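Local coordinates for lipoprotein (Clostridioides difficile, PDB 7RAG), which binds the CwlD amidase as the GerS lipoprotein and allosterically activates it during spore formation, at the interface of chains A and B and the interface of chains A and C. Residues are numbered along the deposited sequence; one frame, centred on the assembly and turned at random. Chains: chain A/B, Lipoprotein; chain C, Germination-specific N-acetylmuramoyl-L-alanine amidase, Autolysin.

Contact 1: the interface of chains A and B. Residues chain A 104, 108, 123, 125, 141, 143, 148; chain B 11, 15, 18-19.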
loop_
_atom_site.group_PDB
_atom_site.type_symbol
_atom_site.label_atom_id
_atom_site.label_comp_id
_atom_site.label_asym_id
_atom_site.label_seq_id
_atom_site.Cartn_x
_atom_site.Cartn_y
_atom_site.Cartn_z
ATOM N N PHE A 104 19.865 10.980 4.468
ATOM C CA PHE A 104 20.715 11.530 5.514
ATOM C C PHE A 104 19.981 11.873 6.796
ATOM O O PHE A 104 20.600 11.803 7.860
ATOM C CB PHE A 104 21.438 12.792 5.023
ATOM C CG PHE A 104 20.516 13.870 4.572
ATOM C CD1 PHE A 104 20.137 14.879 5.442
ATOM C CD2 PHE A 104 20.013 13.867 3.283
ATOM C CE1 PHE A 104 19.285 15.872 5.043
ATOM C CE2 PHE A 104 19.150 14.867 2.863
ATOM C CZ PHE A 104 18.781 15.873 3.752
ATOM N N TYR A 108 22.327 10.964 10.325
ATOM C CA TYR A 108 23.102 12.111 10.762
ATOM C C TYR A 108 22.360 12.955 11.781
ATOM O O TYR A 108 22.971 13.837 12.392
ATOM C CB TYR A 108 23.512 12.943 9.552
ATOM C CG TYR A 108 24.474 12.168 8.702
ATOM C CD1 TYR A 108 25.804 12.001 9.104
ATOM C CD2 TYR A 108 24.053 11.543 7.531
ATOM C CE1 TYR A 108 26.703 11.258 8.343
ATOM C CE2 TYR A 108 24.943 10.803 6.757
ATOM C CZ TYR A 108 26.269 10.663 7.169
ATOM O OH TYR A 108 27.148 9.926 6.403
ATOM N N LEU A 123 30.710 21.190 7.246
ATOM C CA LEU A 123 30.580 20.246 8.344
ATOM C C LEU A 123 30.692 18.852 7.734
ATOM O O LEU A 123 29.867 18.473 6.903
ATOM C CB LEU A 123 29.242 20.476 9.050
ATOM C CG LEU A 123 28.616 19.618 10.164
ATOM C CD1 LEU A 123 29.045 20.043 11.530
ATOM C CD2 LEU A 123 27.084 19.657 10.083
ATOM N N LEU A 125 30.683 14.855 8.299
ATOM C CA LEU A 125 30.142 13.865 9.222
ATOM C C LEU A 125 30.444 12.480 8.677
ATOM O O LEU A 125 30.047 12.161 7.553
ATOM C CB LEU A 125 28.637 14.044 9.382
ATOM C CG LEU A 125 28.160 15.462 9.658
ATOM C CD1 LEU A 125 26.655 15.453 9.871
ATOM C CD2 LEU A 125 28.870 16.027 10.870
ATOM N N LEU A 141 29.143 12.586 4.839
ATOM C CA LEU A 141 28.241 13.642 4.408
ATOM C C LEU A 141 28.918 14.993 4.578
ATOM O O LEU A 141 29.440 15.301 5.655
ATOM C CB LEU A 141 26.945 13.609 5.209
ATOM C CG LEU A 141 25.886 14.652 4.856
ATOM C CD1 LEU A 141 25.174 14.362 3.540
ATOM C CD2 LEU A 141 24.895 14.764 6.011
ATOM N N VAL A 143 28.118 18.899 4.678
ATOM C CA VAL A 143 27.042 19.854 4.902
ATOM C C VAL A 143 27.607 21.260 4.738
ATOM O O VAL A 143 28.709 21.555 5.211
ATOM C CB VAL A 143 26.415 19.667 6.300
ATOM C CG1 VAL A 143 25.212 20.588 6.471
ATOM C CG2 VAL A 143 26.024 18.218 6.516
ATOM N N LYS A 148 23.501 24.856 6.332
ATOM C CA LYS A 148 23.255 23.552 6.959
ATOM C C LYS A 148 22.521 22.599 6.026
ATOM O O LYS A 148 21.919 21.627 6.484
ATOM C CB LYS A 148 22.482 23.677 8.282
ATOM C CG LYS A 148 22.796 24.944 9.086
ATOM C CD LYS A 148 23.955 24.743 10.030
ATOM C CE LYS A 148 24.780 26.000 10.162
ATOM N NZ LYS A 148 23.969 27.234 10.256
ATOM N N VAL B 11 27.599 24.277 15.002
ATOM C CA VAL B 11 27.125 24.029 13.643
ATOM C C VAL B 11 26.408 22.690 13.569
ATOM O O VAL B 11 25.334 22.573 12.961
ATOM C CB VAL B 11 28.289 24.094 12.636
ATOM C CG1 VAL B 11 27.852 23.529 11.298
ATOM C CG2 VAL B 11 28.761 25.523 12.438
ATOM N N PHE B 15 22.499 22.001 12.590
ATOM C CA PHE B 15 22.100 21.084 11.525
ATOM C C PHE B 15 21.077 20.063 12.021
ATOM O O PHE B 15 20.093 19.766 11.326
ATOM C CB PHE B 15 23.343 20.389 10.963
ATOM C CG PHE B 15 23.043 19.236 10.037
ATOM C CD1 PHE B 15 22.689 19.460 8.713
ATOM C CD2 PHE B 15 23.142 17.919 10.483
ATOM C CE1 PHE B 15 22.418 18.390 7.849
ATOM C CE2 PHE B 15 22.872 16.847 9.628
ATOM C CZ PHE B 15 22.506 17.085 8.308
ATOM N N GLN B 18 17.762 21.722 12.316
ATOM C CA GLN B 18 17.188 22.030 11.013
ATOM C C GLN B 18 16.596 20.787 10.363
ATOM O O GLN B 18 15.478 20.823 9.846
ATOM C CB GLN B 18 18.245 22.670 10.103
ATOM C CG GLN B 18 17.685 23.116 8.751
ATOM C CD GLN B 18 18.552 24.141 8.031
ATOM O OE1 GLN B 18 18.984 25.140 8.617
ATOM N NE2 GLN B 18 18.808 23.895 6.745
ATOM N N ILE B 19 17.315 19.667 10.391
ATOM C CA ILE B 19 16.755 18.493 9.726
ATOM C C ILE B 19 15.675 17.816 10.567
ATOM O O ILE B 19 14.816 17.122 10.007
ATOM C CB ILE B 19 17.833 17.469 9.337
ATOM C CG1 ILE B 19 18.593 16.972 10.566
ATOM C CG2 ILE B 19 18.779 18.070 8.323
ATOM C CD1 ILE B 19 19.565 15.856 10.260
#
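B:Phe15, on the amino-terminal helix 8-21 of chain B, drives its ring into a largely apolar pocket of chain A, lined by strands 122-128 and 138-144 and by A:Tyr108 and closed on one side by the backbone carbonyl of A:Lys148. Its CG stands anti to the backbone N (chi1 169°), which points the ring away from the helix and toward the sheet. At the root, CB meets the CD2 methyl of A:Leu123 at 3.9 Å, and CG lies near the same methyl. Along one side of the ring, CD1 is 3.6 Å from A:Val143 CG1, while the carbonyl oxygen of A:Lys148 comes in the ring plane to that edge, 3.2 Å from CD1. A:Val143 CG2 sits over one face, displaced toward the rim and nearest to CE1. On the other side, CE2 lies 4.0 Å from both A:Tyr108 CB and A:Leu125 CD1. At the tip, B:Phe15 CZ ends 4.0 Å from A:Leu141 CD2.

One turn before and one turn after B:Phe15, on the same face of the helix, B:Val11 and B:Ile19 extend the contact. B:Val11 CG1 and A:Leu123 CD1 pass in opposite directions at 3.7 Å, and B:Ile19 CG2 meets the edge of the A:Phe104 ring in its plane at CE1. A:Lys148 contributes substantially: its bent aliphatic chain lies along the helix from the B:Gln18 amide, beside CB and CG, to B:Val11, near CD and CE. Within this patch no polar pair bonds between the chains, so the fit is carried by shape and burial. In the deposited assembly the helix of one GerS copy packs on the sheet of the other, and two-fold symmetry repeats this; if the pair also forms in the cell, the contact would help hold it together.

Contact 2: the interface of chains A and C. Residues chain A 67, 69, 78-80, 85, 87; chain C 199, 202-203.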
loop_
_atom_site.group_PDB
_atom_site.type_symbol
_atom_site.label_atom_id
_atom_site.label_comp_id
_atom_site.label_asym_id
_atom_site.label_seq_id
_atom_site.Cartn_x
_atom_site.Cartn_y
_atom_site.Cartn_z
ATOM N N LYS A 67 11.038 6.261 -13.828
ATOM C CA LYS A 67 11.010 5.156 -12.877
ATOM C C LYS A 67 11.226 5.694 -11.473
ATOM O O LYS A 67 11.905 6.704 -11.276
ATOM C CB LYS A 67 12.067 4.110 -13.223
ATOM C CG LYS A 67 11.794 3.453 -14.554
ATOM C CD LYS A 67 12.966 2.681 -15.042
ATOM C CE LYS A 67 12.546 1.600 -16.001
ATOM N NZ LYS A 67 11.997 2.169 -17.227
ATOM N N ILE A 69 11.093 4.846 -6.914
ATOM C CA ILE A 69 10.981 4.019 -5.726
ATOM C C ILE A 69 10.439 4.893 -4.609
ATOM O O ILE A 69 10.962 5.983 -4.357
ATOM C CB ILE A 69 12.332 3.411 -5.320
ATOM C CG1 ILE A 69 12.791 2.403 -6.364
ATOM C CG2 ILE A 69 12.210 2.751 -3.976
ATOM C CD1 ILE A 69 14.237 1.947 -6.185
ATOM N N VAL A 78 7.849 0.214 -6.242
ATOM C CA VAL A 78 8.827 0.327 -7.310
ATOM C C VAL A 78 8.032 0.436 -8.601
ATOM O O VAL A 78 7.227 -0.448 -8.912
ATOM C CB VAL A 78 9.783 -0.879 -7.314
ATOM C CG1 VAL A 78 10.898 -0.699 -8.315
ATOM C CG2 VAL A 78 10.347 -1.092 -5.927
ATOM N N LYS A 79 8.218 1.530 -9.328
ATOM C CA LYS A 79 7.327 1.888 -10.423
ATOM C C LYS A 79 8.104 2.044 -11.721
ATOM O O LYS A 79 9.105 2.771 -11.761
ATOM C CB LYS A 79 6.571 3.182 -10.106
ATOM C CG LYS A 79 5.459 3.004 -9.082
ATOM C CD LYS A 79 4.612 4.240 -8.957
ATOM C CE LYS A 79 3.537 4.052 -7.893
ATOM N NZ LYS A 79 3.348 5.296 -7.101
ATOM N N ASN A 80 7.651 1.351 -12.766
ATOM C CA ASN A 80 8.103 1.595 -14.136
ATOM C C ASN A 80 6.891 2.012 -14.953
ATOM O O ASN A 80 6.117 1.147 -15.410
ATOM C CB ASN A 80 8.770 0.373 -14.764
ATOM C CG ASN A 80 9.334 0.665 -16.167
ATOM O OD1 ASN A 80 9.302 1.809 -16.637
ATOM N ND2 ASN A 80 9.874 -0.360 -16.822
ATOM N N ASP A 85 3.837 -0.551 -14.684
ATOM C CA ASP A 85 4.069 -1.575 -13.677
ATOM C C ASP A 85 4.322 -0.939 -12.317
ATOM O O ASP A 85 5.116 0.000 -12.196
ATOM C CB ASP A 85 5.235 -2.483 -14.047
ATOM C CG ASP A 85 5.207 -3.777 -13.257
ATOM O OD1 ASP A 85 4.097 -4.139 -12.796
ATOM O OD2 ASP A 85 6.273 -4.421 -13.075
ATOM N N VAL A 87 5.135 -2.422 -8.399
ATOM C CA VAL A 87 5.406 -3.574 -7.556
ATOM C C VAL A 87 5.553 -3.091 -6.119
ATOM O O VAL A 87 6.217 -2.085 -5.842
ATOM C CB VAL A 87 6.637 -4.381 -8.038
ATOM C CG1 VAL A 87 6.818 -4.208 -9.537
ATOM C CG2 VAL A 87 7.884 -4.010 -7.289
ATOM N N TRP C 199 13.991 -5.028 -16.678
ATOM C CA TRP C 199 13.030 -4.737 -15.625
ATOM C C TRP C 199 12.544 -6.013 -14.940
ATOM O O TRP C 199 12.486 -6.082 -13.702
ATOM C CB TRP C 199 11.849 -3.969 -16.204
ATOM C CG TRP C 199 10.858 -3.673 -15.179
ATOM C CD1 TRP C 199 9.669 -4.308 -14.977
ATOM C CD2 TRP C 199 10.978 -2.697 -14.142
ATOM N NE1 TRP C 199 9.035 -3.773 -13.891
ATOM C CE2 TRP C 199 9.818 -2.781 -13.359
ATOM C CE3 TRP C 199 11.952 -1.751 -13.809
ATOM C CZ2 TRP C 199 9.604 -1.958 -12.263
ATOM C CZ3 TRP C 199 11.739 -0.934 -12.726
ATOM C CH2 TRP C 199 10.576 -1.041 -11.963
ATOM N N TYR C 202 15.368 -7.381 -12.767
ATOM C CA TYR C 202 15.590 -6.503 -11.629
ATOM C C TYR C 202 14.515 -6.706 -10.573
ATOM O O TYR C 202 14.818 -6.805 -9.374
ATOM C CB TYR C 202 15.631 -5.058 -12.124
ATOM C CG TYR C 202 15.410 -3.983 -11.093
ATOM C CD1 TYR C 202 16.374 -3.693 -10.126
ATOM C CD2 TYR C 202 14.244 -3.222 -11.111
ATOM C CE1 TYR C 202 16.171 -2.687 -9.192
ATOM C CE2 TYR C 202 14.021 -2.224 -10.181
ATOM C CZ TYR C 202 14.990 -1.959 -9.228
ATOM O OH TYR C 202 14.759 -0.959 -8.320
ATOM N N ILE C 203 13.255 -6.814 -11.002
ATOM C CA ILE C 203 12.184 -7.056 -10.044
ATOM C C ILE C 203 12.351 -8.426 -9.398
ATOM O O ILE C 203 12.137 -8.582 -8.194
ATOM C CB ILE C 203 10.809 -6.885 -10.716
ATOM C CG1 ILE C 203 10.562 -5.400 -11.006
ATOM C CG2 ILE C 203 9.698 -7.399 -9.833
ATOM C CD1 ILE C 203 10.771 -4.516 -9.789
#
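C:Trp199 of the amidase meets A:Asp85 and A:Asn80 of GerS through two different parts of its indole. The hydrogen bond across the contact is made by the indole N-H: NE1 donates to the carboxylate oxygen OD2 of A:Asp85 over 3.0 Å, nearly straight at 171°. The acceptor lies almost in the indole plane and uses its anti lone pair, with the carboxylate turned 77° from the ring. This bond satisfies the indole's polar group and would help fix the ring's rotation.

A CH-pi contact holds the flat side. A:Asn80 CB lies over the six-membered ring, 3.5 Å from the ring centroid, and its amide nitrogen ND2 continues over the same indole toward CD2 and CG. Behind it, A:Lys67 NZ donates to A:Asn80 OD1 at 2.8 Å from above the carbonyl plane, which should steady the amide from within chain A. On the opposite face of the indole rests CG1 of C:Ile203, one turn further along the same helix, leaving the ring sandwiched between the two chains' side chains.

Apolar contacts complete the patch. A:Val78 CG1, anti to its backbone N (chi1 -173°), reaches C:Trp199 CH2 at 3.7 Å and also meets C:Tyr202 tip to tip near CE2. A:Val87 CG2 and C:Ile203 CD1 likewise meet end on, at 3.9 Å, while A:Lys67 CE passes over the rim of the face that A:Asn80 occupies, near CE3, the two side chains running in opposite directions.

The patch is part of the GerS docking surface on CwlD, through which activation is presumably transmitted. In the fold, one side of the amidase's carboxy-terminal helix 191-211 lies against GerS strands 68-71, 75-80 and 85-90, with C:Trp199 set across the sheet between A:Asp85 and A:Lys67.

Contact 1 and contact 2 lie about 31 Å apart, measured between the centres of their C-alpha atoms, and share no residue or secondary-structure element. Chain A is common to both: it receives the partner lipoprotein's helix 8-21 on strands 122-128 and 138-144, and the amidase on strands 68-71, 75-80 and 85-90. In the deposited assembly of two molecules of each protein, one GerS molecule thus meets its copy and CwlD through separate surfaces, which suggests that the two can be bound at once. Any influence of contact 1 on activation through contact 2 would have to be relayed through the body of chain A.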